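Local coordinates for SVP1-like protein 2 (Kluyveromyces lactis, PDB 4V16) that binds phosphoinositides as a WD-repeat beta-propeller of the PROPPIN family and probably associates with membranes through phosphatidylinositol 3,5-bisphosphate, at residues V110-D114 with V115-F119. Residues are numbered along the deposited sequence; the frame is centred on the assembly and turned at random.
Sequences VSQGD and VISIF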
loop_
_atom_site.group_PDB
_atom_site.type_symbol
_atom_site.label_atom_id
_atom_site.label_comp_id
_atom_site.label_asym_id
_atom_site.label_seq_id
_atom_site.Cartn_x
_atom_site.Cartn_y
_atom_site.Cartn_z
ATOM N N VAL A 110 9.927 6.837 6.819
ATOM C CA VAL A 110 10.206 5.520 7.380
ATOM C C VAL A 110 9.455 5.329 8.689
ATOM O O VAL A 110 9.466 6.204 9.556
ATOM C CB VAL A 110 11.711 5.314 7.635
ATOM C CG1 VAL A 110 12.006 3.844 7.894
ATOM C CG2 VAL A 110 12.526 5.817 6.456
ATOM N N SER A 111 8.807 4.178 8.822
ATOM C CA SER A 111 8.100 3.823 10.045
ATOM C C SER A 111 8.892 2.763 10.809
ATOM O O SER A 111 8.744 1.568 10.556
ATOM C CB SER A 111 6.695 3.314 9.716
ATOM O OG SER A 111 5.969 3.027 10.893
ATOM N N GLN A 112 9.742 3.213 11.732
ATOM C CA GLN A 112 10.572 2.309 12.525
ATOM C C GLN A 112 10.106 2.259 13.977
ATOM O O GLN A 112 10.251 3.225 14.727
ATOM C CB GLN A 112 12.047 2.722 12.457
ATOM C CG GLN A 112 12.313 4.212 12.631
ATOM C CD GLN A 112 13.797 4.533 12.669
ATOM O OE1 GLN A 112 14.637 3.636 12.737
ATOM N NE2 GLN A 112 14.125 5.820 12.623
ATOM N N GLY A 113 9.541 1.121 14.364
ATOM C CA GLY A 113 9.076 0.922 15.724
ATOM C C GLY A 113 7.854 1.754 16.059
ATOM O O GLY A 113 6.820 1.656 15.397
ATOM N N ASP A 114 7.982 2.577 17.092
ATOM C CA ASP A 114 6.868 3.363 17.607
ATOM C C ASP A 114 6.827 4.750 16.964
ATOM O O ASP A 114 6.054 5.613 17.380
ATOM C CB ASP A 114 6.992 3.486 19.131
ATOM C CG ASP A 114 5.717 3.978 19.793
ATOM O OD1 ASP A 114 4.629 3.822 19.197
ATOM O OD2 ASP A 114 5.806 4.515 20.919
ATOM N N VAL A 115 7.645 4.941 15.931
ATOM C CA VAL A 115 7.961 6.276 15.431
ATOM C C VAL A 115 7.964 6.371 13.903
ATOM O O VAL A 115 8.265 5.398 13.208
ATOM C CB VAL A 115 9.341 6.715 15.969
ATOM C CG1 VAL A 115 9.864 7.936 15.242
ATOM C CG2 VAL A 115 9.262 6.985 17.467
ATOM N N ILE A 116 7.628 7.558 13.397
ATOM C CA ILE A 116 7.737 7.873 11.974
ATOM C C ILE A 116 8.872 8.871 11.746
ATOM O O ILE A 116 8.843 9.980 12.281
ATOM C CB ILE A 116 6.426 8.466 11.412
ATOM C CG1 ILE A 116 5.285 7.452 11.532
ATOM C CG2 ILE A 116 6.608 8.886 9.949
ATOM C CD1 ILE A 116 3.918 8.016 11.189
ATOM N N SER A 117 9.860 8.475 10.946
ATOM C CA SER A 117 10.987 9.343 10.612
ATOM C C SER A 117 10.863 9.858 9.183
ATOM O O SER A 117 10.393 9.142 8.299
ATOM C CB SER A 117 12.312 8.600 10.785
ATOM O OG SER A 117 12.435 8.080 12.096
ATOM N N ILE A 118 11.295 11.097 8.964
ATOM C CA ILE A 118 11.198 11.734 7.656
ATOM C C ILE A 118 12.548 12.310 7.229
ATOM O O ILE A 118 12.994 13.331 7.757
ATOM C CB ILE A 118 10.136 12.855 7.660
ATOM C CG1 ILE A 118 8.771 12.282 8.059
ATOM C CG2 ILE A 118 10.059 13.528 6.289
ATOM C CD1 ILE A 118 7.679 13.326 8.234
ATOM N N PHE A 119 13.187 11.646 6.269
ATOM C CA PHE A 119 14.463 12.100 5.722
ATOM C C PHE A 119 14.252 12.810 4.386
ATOM O O PHE A 119 13.185 12.708 3.782
ATOM C CB PHE A 119 15.426 10.925 5.533
ATOM C CG PHE A 119 15.622 10.092 6.767
ATOM C CD1 PHE A 119 14.710 9.105 7.107
ATOM C CD2 PHE A 119 16.724 10.286 7.583
ATOM C CE1 PHE A 119 14.890 8.333 8.241
ATOM C CE2 PHE A 119 16.910 9.515 8.717
ATOM C CZ PHE A 119 15.990 8.540 9.047
#
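Val110 and Ser117 face each other as an antiparallel hydrogen-bonded pair in a beta hairpin with a two-residue loop, the middle two strands (107-112 and 115-120) of a four-stranded blade of the PROPPIN beta-propeller. Two backbone hydrogen bonds join them: Val110 N reaches Ser117 O at 2.8 Å, and Ser117 N meets Val110 O at 2.7 Å. Ser111 and Ile116 follow as a non-hydrogen-bonded pair, CA to CA 4.5 Å. Toward the bend the pairing slackens, for Gln112 N to Val115 O (3.0 Å, only 122° at the hydrogen) and Val115 N to Gln112 O are both weak. A type II' turn from Gln112 to Val115 reverses the chain, with Gly113 taking the positive phi of its first corner.

The polar side-chain contact lies on the sheet face that carries Val110, Gln112, Val115 and Ser117. Gln112 starts with CG between its backbone N and carbonyl carbon (chi1 45°), then runs extended over the strand pair, which brings its amide diagonally across to Ser117. NE2 donates to Ser117 OG at 2.9 Å with a nearly straight N-H (162°), and the hydroxyl oxygen lies almost in the amide plane. The other end of the amide, OE1, accepts from Asp95 N, and Ser117 OG is also hydrogen-bonded to Asp131 OD2, so the buried amide is held at both ends and tied through the serine to the carboxylate. A leucine in place of Gln112 would probably leave Ser117 OG without its amide donor and Asp95 N without its side-chain acceptor.

Apolar packing continues along this side: the ring of Phe119 turns back toward Val110, whose CG2 approaches it obliquely, 3.9 Å from CE1.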